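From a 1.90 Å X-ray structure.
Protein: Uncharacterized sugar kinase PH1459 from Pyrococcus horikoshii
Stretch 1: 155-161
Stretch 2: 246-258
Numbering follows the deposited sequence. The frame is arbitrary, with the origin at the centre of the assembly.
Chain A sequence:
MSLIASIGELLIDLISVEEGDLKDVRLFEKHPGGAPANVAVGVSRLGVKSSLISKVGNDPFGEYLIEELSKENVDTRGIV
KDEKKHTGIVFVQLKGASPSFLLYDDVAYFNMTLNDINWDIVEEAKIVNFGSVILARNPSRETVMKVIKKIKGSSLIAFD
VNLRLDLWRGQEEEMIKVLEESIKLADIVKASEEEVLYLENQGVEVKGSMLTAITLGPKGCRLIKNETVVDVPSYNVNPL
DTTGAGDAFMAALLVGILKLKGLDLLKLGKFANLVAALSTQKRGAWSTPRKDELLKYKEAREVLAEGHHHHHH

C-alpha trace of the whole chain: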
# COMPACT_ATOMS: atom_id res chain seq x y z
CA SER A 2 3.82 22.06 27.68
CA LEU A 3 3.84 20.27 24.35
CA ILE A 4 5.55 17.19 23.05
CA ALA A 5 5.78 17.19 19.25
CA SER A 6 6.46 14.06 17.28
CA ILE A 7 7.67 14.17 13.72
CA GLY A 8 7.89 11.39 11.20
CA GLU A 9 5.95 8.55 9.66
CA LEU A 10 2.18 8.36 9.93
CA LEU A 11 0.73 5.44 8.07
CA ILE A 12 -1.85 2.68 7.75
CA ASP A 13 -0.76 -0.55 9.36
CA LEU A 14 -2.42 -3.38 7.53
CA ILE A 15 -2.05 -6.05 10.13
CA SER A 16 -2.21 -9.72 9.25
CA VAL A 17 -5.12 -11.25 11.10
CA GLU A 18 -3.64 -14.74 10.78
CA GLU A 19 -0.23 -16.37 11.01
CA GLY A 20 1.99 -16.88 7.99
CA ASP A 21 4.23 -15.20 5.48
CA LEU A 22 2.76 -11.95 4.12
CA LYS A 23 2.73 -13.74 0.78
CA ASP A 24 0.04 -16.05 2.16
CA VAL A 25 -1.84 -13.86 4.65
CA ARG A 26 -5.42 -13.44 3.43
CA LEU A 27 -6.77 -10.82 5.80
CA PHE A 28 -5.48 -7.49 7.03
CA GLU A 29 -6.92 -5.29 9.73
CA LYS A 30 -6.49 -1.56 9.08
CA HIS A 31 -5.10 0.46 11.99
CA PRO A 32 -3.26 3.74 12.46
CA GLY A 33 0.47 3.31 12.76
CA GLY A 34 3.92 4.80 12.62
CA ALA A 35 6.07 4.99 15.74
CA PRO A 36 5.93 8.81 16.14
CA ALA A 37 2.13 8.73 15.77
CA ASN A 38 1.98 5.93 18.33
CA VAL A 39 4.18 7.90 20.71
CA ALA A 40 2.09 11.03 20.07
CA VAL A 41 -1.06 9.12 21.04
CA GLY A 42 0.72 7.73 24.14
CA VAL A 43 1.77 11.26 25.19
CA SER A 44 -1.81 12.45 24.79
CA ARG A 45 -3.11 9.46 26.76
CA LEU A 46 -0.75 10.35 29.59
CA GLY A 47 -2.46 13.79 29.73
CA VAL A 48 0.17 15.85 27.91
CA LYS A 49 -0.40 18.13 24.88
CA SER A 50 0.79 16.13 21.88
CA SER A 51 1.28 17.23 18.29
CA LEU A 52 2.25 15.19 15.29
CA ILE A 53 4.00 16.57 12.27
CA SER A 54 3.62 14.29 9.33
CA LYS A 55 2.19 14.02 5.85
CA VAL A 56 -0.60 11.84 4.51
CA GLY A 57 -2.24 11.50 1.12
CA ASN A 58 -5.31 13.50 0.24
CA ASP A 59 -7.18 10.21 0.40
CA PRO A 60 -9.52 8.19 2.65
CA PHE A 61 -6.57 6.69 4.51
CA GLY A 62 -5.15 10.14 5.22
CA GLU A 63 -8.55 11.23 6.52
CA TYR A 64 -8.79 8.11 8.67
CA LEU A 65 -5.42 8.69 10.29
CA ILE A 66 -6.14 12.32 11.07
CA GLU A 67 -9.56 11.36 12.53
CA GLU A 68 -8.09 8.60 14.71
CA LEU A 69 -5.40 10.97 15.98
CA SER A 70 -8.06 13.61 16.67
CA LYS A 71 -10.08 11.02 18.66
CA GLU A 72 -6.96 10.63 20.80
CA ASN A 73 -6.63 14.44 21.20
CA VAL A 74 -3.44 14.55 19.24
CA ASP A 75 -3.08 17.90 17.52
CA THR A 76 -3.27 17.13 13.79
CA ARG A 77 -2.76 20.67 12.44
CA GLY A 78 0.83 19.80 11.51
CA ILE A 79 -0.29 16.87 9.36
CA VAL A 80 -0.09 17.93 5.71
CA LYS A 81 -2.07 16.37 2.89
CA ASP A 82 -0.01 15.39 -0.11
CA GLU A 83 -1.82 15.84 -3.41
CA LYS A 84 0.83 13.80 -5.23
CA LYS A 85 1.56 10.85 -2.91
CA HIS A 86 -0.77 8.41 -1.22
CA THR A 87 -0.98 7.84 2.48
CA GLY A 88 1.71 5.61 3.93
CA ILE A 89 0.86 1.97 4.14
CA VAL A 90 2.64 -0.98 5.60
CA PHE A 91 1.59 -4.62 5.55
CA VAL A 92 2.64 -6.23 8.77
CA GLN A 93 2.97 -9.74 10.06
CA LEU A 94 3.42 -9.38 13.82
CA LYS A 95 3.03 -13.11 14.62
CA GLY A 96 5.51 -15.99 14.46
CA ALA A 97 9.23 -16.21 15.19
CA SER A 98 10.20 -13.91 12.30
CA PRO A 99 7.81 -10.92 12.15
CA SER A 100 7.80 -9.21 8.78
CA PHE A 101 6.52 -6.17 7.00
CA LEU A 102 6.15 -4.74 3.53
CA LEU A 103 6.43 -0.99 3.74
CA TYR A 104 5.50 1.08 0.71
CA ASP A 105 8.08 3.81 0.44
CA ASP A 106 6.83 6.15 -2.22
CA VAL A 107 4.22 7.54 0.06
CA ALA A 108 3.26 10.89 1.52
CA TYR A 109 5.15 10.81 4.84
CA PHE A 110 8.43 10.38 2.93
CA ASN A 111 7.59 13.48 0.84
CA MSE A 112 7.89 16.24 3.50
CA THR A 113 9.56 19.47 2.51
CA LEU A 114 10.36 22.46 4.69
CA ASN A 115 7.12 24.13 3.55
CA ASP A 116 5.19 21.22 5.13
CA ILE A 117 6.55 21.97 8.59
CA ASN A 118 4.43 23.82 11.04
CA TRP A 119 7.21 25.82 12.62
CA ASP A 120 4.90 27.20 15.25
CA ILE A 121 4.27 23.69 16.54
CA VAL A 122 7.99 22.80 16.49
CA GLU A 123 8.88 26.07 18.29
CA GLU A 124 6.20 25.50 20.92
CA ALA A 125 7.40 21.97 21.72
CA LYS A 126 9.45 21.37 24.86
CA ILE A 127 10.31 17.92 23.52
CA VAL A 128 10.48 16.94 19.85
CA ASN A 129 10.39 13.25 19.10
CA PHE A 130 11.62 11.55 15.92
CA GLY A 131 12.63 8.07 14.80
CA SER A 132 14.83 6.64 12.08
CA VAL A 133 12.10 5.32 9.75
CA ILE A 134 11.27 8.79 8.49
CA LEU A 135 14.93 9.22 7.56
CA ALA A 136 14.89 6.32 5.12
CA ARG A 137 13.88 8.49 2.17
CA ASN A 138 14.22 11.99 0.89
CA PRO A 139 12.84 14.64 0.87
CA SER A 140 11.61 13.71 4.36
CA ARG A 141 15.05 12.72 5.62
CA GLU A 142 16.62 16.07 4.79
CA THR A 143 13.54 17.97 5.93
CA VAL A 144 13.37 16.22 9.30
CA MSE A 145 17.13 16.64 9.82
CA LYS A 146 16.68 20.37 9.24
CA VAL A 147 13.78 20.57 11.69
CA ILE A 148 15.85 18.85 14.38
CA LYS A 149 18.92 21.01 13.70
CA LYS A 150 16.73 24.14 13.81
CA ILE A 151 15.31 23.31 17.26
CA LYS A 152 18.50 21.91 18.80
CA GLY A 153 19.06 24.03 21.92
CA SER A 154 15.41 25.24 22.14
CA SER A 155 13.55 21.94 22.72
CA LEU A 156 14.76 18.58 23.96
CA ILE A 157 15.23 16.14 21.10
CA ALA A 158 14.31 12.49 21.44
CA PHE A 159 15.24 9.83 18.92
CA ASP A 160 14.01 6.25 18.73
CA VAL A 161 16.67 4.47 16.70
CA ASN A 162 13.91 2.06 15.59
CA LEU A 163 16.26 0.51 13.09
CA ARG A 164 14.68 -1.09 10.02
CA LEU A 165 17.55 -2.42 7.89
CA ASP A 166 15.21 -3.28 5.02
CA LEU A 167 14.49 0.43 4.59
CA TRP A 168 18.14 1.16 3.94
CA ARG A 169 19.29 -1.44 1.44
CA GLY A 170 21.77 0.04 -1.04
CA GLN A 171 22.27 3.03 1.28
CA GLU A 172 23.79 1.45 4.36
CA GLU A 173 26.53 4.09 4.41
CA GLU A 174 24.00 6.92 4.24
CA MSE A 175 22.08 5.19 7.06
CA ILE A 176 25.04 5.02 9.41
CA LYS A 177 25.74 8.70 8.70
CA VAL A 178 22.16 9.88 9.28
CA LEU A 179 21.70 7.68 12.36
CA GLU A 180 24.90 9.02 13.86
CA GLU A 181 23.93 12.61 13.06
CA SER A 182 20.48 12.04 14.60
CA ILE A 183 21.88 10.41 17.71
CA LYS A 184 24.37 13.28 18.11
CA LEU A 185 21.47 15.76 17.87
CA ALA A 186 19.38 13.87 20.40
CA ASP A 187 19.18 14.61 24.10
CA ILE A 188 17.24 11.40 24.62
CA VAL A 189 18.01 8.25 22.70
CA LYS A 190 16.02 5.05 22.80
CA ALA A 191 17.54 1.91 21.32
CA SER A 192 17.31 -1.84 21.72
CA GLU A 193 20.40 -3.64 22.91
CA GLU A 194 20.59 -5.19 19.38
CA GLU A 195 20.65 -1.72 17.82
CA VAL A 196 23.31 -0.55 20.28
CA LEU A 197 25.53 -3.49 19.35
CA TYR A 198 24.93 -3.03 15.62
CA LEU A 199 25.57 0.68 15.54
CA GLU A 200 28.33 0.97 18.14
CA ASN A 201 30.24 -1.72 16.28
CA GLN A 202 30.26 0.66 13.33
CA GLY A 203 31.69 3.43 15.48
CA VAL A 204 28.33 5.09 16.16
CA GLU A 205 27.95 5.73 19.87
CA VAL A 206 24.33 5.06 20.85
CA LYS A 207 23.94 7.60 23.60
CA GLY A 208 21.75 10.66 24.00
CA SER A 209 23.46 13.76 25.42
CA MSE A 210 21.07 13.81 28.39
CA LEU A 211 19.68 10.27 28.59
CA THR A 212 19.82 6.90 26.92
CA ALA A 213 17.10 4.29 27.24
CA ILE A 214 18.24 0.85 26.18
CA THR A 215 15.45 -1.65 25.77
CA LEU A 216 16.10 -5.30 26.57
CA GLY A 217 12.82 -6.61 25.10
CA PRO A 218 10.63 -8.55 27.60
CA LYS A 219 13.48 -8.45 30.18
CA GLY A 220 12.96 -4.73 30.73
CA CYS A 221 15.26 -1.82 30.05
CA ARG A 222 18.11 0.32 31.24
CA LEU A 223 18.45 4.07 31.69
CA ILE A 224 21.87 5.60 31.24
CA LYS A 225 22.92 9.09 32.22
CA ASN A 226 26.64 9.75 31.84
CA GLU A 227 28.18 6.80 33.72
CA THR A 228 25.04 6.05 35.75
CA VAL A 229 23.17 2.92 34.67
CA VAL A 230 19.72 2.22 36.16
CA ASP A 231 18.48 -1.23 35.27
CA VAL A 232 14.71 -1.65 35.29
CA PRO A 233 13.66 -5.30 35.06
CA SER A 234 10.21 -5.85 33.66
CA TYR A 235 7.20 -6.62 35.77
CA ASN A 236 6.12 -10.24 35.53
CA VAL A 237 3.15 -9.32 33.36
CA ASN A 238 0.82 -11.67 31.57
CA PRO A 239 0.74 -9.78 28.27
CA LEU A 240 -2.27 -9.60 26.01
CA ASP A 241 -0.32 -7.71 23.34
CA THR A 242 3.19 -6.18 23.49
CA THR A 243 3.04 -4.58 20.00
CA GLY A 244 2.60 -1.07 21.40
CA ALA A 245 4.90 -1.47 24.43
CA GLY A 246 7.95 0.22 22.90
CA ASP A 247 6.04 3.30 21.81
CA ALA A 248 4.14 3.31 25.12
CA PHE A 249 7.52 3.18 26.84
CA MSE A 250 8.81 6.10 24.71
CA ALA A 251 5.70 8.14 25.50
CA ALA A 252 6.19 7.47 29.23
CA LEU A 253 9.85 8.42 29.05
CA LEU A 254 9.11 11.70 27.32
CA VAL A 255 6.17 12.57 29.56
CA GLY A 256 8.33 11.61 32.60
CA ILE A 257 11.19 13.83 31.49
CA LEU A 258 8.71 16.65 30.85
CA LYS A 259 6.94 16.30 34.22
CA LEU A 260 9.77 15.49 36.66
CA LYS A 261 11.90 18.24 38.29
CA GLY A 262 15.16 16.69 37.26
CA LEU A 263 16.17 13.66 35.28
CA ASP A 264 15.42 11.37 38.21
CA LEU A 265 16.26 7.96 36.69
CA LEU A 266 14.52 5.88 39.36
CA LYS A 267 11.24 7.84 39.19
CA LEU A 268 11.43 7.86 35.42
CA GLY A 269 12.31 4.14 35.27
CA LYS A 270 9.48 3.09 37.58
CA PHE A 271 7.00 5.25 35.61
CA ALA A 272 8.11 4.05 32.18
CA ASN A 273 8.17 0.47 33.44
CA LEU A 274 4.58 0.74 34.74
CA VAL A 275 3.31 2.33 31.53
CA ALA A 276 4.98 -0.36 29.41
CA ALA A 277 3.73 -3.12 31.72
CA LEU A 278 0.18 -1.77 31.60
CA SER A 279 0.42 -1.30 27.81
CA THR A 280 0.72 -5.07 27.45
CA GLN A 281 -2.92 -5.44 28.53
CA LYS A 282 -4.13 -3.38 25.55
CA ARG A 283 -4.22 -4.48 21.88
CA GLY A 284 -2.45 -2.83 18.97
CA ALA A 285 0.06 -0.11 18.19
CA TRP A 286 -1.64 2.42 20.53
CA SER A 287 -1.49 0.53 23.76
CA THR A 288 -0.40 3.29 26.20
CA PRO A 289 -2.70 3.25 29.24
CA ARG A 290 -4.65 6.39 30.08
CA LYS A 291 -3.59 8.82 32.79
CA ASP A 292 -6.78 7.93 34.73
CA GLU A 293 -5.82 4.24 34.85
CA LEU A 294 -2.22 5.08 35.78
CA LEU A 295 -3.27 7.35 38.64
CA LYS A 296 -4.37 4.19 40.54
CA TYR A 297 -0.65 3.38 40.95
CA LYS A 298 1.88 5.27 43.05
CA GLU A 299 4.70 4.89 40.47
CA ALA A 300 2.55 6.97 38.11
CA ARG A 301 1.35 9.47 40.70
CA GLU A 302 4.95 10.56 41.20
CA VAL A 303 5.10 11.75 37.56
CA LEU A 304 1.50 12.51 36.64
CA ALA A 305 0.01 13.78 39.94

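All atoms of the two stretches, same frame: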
# COMPACT_ATOMS: atom_id res chain seq x y z
N SER A 155 14.41 23.03 22.22
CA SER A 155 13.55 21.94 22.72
C SER A 155 14.46 20.75 22.91
O SER A 155 15.43 20.61 22.17
CB SER A 155 12.49 21.53 21.71
OG SER A 155 11.82 22.63 21.12
N LEU A 156 14.13 19.89 23.86
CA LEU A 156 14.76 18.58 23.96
C LEU A 156 14.40 17.72 22.75
O LEU A 156 13.27 17.73 22.27
CB LEU A 156 14.34 17.88 25.26
CG LEU A 156 14.75 18.59 26.54
CD1 LEU A 156 14.22 17.86 27.76
CD2 LEU A 156 16.28 18.71 26.59
N ILE A 157 15.39 16.99 22.26
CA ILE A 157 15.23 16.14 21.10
C ILE A 157 15.31 14.69 21.54
O ILE A 157 16.22 14.30 22.26
CB ILE A 157 16.33 16.45 20.05
CG1 ILE A 157 16.19 17.88 19.54
CG2 ILE A 157 16.29 15.44 18.91
CD1 ILE A 157 17.46 18.43 18.96
N ALA A 158 14.33 13.91 21.12
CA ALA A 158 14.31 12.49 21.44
C ALA A 158 14.27 11.68 20.16
O ALA A 158 13.54 12.01 19.21
CB ALA A 158 13.10 12.16 22.33
N PHE A 159 15.07 10.61 20.12
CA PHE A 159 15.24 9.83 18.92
C PHE A 159 15.14 8.35 19.26
O PHE A 159 15.89 7.86 20.10
CB PHE A 159 16.59 10.16 18.26
CG PHE A 159 16.85 9.42 16.96
CD1 PHE A 159 16.10 9.70 15.83
CD2 PHE A 159 17.83 8.44 16.88
CE1 PHE A 159 16.35 9.05 14.62
CE2 PHE A 159 18.08 7.77 15.69
CZ PHE A 159 17.34 8.08 14.54
N ASP A 160 14.15 7.69 18.68
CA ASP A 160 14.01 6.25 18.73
C ASP A 160 14.77 5.74 17.52
O ASP A 160 14.44 6.04 16.38
CB ASP A 160 12.52 5.92 18.67
CG ASP A 160 12.23 4.44 18.69
OD1 ASP A 160 13.16 3.62 18.88
OD2 ASP A 160 11.04 4.11 18.50
N VAL A 161 15.83 4.99 17.77
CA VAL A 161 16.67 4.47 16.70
C VAL A 161 15.81 3.61 15.76
O VAL A 161 15.96 3.67 14.54
CB VAL A 161 17.89 3.69 17.29
CG1 VAL A 161 18.67 3.02 16.20
CG2 VAL A 161 18.78 4.66 18.10
N GLY A 246 6.76 -0.59 23.15
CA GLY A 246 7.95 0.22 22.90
C GLY A 246 7.57 1.68 22.76
O GLY A 246 8.22 2.57 23.31
N ASP A 247 6.52 1.93 22.00
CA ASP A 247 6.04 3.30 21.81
C ASP A 247 5.37 3.85 23.07
O ASP A 247 5.47 5.03 23.34
CB ASP A 247 5.16 3.39 20.60
CG ASP A 247 5.92 3.11 19.32
OD1 ASP A 247 7.15 3.38 19.26
OD2 ASP A 247 5.31 2.60 18.38
N ALA A 248 4.66 2.99 23.79
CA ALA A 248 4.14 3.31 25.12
C ALA A 248 5.28 3.72 26.06
O ALA A 248 5.21 4.74 26.75
CB ALA A 248 3.40 2.14 25.68
N PHE A 249 6.33 2.89 26.08
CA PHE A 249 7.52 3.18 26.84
C PHE A 249 8.12 4.54 26.45
O PHE A 249 8.42 5.35 27.32
CB PHE A 249 8.54 2.04 26.67
CG PHE A 249 9.89 2.38 27.18
CD1 PHE A 249 10.18 2.28 28.54
CD2 PHE A 249 10.89 2.79 26.32
CE1 PHE A 249 11.44 2.60 29.03
CE2 PHE A 249 12.16 3.11 26.80
CZ PHE A 249 12.43 3.01 28.16
N MSE A 250 8.29 4.79 25.16
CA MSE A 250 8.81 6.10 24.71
C MSE A 250 7.94 7.24 25.22
O MSE A 250 8.45 8.22 25.76
CB MSE A 250 8.93 6.17 23.17
CG MSE A 250 9.58 7.44 22.64
SE MSE A 250 11.31 7.82 23.48
CE MSE A 250 12.37 8.19 21.86
N ALA A 251 6.63 7.11 25.03
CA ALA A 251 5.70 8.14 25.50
C ALA A 251 5.90 8.42 26.99
O ALA A 251 6.05 9.57 27.39
CB ALA A 251 4.26 7.73 25.21
N ALA A 252 5.95 7.35 27.79
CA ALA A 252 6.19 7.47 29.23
C ALA A 252 7.50 8.17 29.54
O ALA A 252 7.58 8.94 30.49
CB ALA A 252 6.18 6.10 29.87
N LEU A 253 8.54 7.85 28.78
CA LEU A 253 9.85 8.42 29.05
C LEU A 253 9.82 9.92 28.84
O LEU A 253 10.33 10.69 29.66
CB LEU A 253 10.91 7.79 28.16
CG LEU A 253 12.33 8.04 28.66
CD1 LEU A 253 12.60 7.19 29.90
CD2 LEU A 253 13.34 7.72 27.56
N LEU A 254 9.21 10.31 27.72
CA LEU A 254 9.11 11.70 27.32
C LEU A 254 8.22 12.49 28.26
O LEU A 254 8.59 13.58 28.69
CB LEU A 254 8.62 11.80 25.88
CG LEU A 254 9.57 11.14 24.86
CD1 LEU A 254 9.19 11.56 23.45
CD2 LEU A 254 11.03 11.52 25.16
N VAL A 255 7.06 11.94 28.57
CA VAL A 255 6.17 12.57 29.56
C VAL A 255 6.87 12.68 30.93
O VAL A 255 6.82 13.73 31.56
CB VAL A 255 4.80 11.88 29.63
CG1 VAL A 255 4.00 12.39 30.81
CG2 VAL A 255 4.01 12.15 28.33
N GLY A 256 7.53 11.60 31.37
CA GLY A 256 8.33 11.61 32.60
C GLY A 256 9.37 12.71 32.66
O GLY A 256 9.45 13.48 33.63
N ILE A 257 10.17 12.79 31.61
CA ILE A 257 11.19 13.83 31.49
C ILE A 257 10.54 15.22 31.54
O ILE A 257 11.05 16.14 32.21
CB ILE A 257 12.00 13.63 30.20
CG1 ILE A 257 12.90 12.40 30.34
CG2 ILE A 257 12.82 14.88 29.86
CD1 ILE A 257 13.39 11.81 29.02
N LEU A 258 9.43 15.38 30.84
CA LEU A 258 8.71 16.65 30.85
C LEU A 258 8.20 17.02 32.25
O LEU A 258 8.30 18.16 32.68
CB LEU A 258 7.55 16.61 29.86
CG LEU A 258 6.72 17.89 29.74
CD1 LEU A 258 7.45 18.93 28.88
CD2 LEU A 258 5.36 17.56 29.15
O HOH W 1 9.16 5.41 19.59

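A helix laid against a strand commonly meets it through one face of each, and this sugar kinase from Pyrococcus horikoshii offers a compact example. Residues 156-160 form the strand and 246-258 lie within a longer helix. The two run nearly antiparallel, with 165° between their N-to-C directions, and their axes approach to 10.7 Å. Because of this alignment the register descends one element as it climbs the other: by CA atoms, Leu156 lies nearest Leu258 (CA to CA 9.4 Å), Ala158 nearest Leu254 (CA to CA 7.9 Å) and Asp160 nearest Met250 (CA to CA 7.9 Å). No hydrogen bond joins the stretches directly. The helix satisfies its own backbone through i to i-4 bonds, such as Leu254 N to Met250 O at 3.0 Å, and it meets the strand through side chains.

Strand alternation decides which side chains face the helix. Leu156, Ala158 and Asp160 direct their CA-to-CB bonds toward the helix, whereas Ile157 and Phe159 point away, Phe159 contributing through its backbone. At one end, Leu156 CD1 meets Ile257 CG2 at 3.9 Å, a simple contact of branched aliphatic groups. In the middle, the short side chain of Ala158 is met by longer ones: its CB lies 3.6 Å from Leu254 CD2 and 4.1 Å from Met250 CE. Met250, a selenomethionine, extends its terminal methyl over the strand backbone, with CE 3.8 Å from Phe159 C and 3.7 Å from Asp160 N. It also has the largest area covered by the opposing stretch.

The chemistry changes at Asp160. Its OD2 lies 4.0 Å from Asp247 OD1, a proximity of like charges that would be unfavourable unaided. A water lies between them and donates to both carboxylates, its O 2.5 Å from Asp160 OD2 and 2.9 Å from Asp247 OD1. Thus an apolar seam gives way to a water-bridged acidic pair.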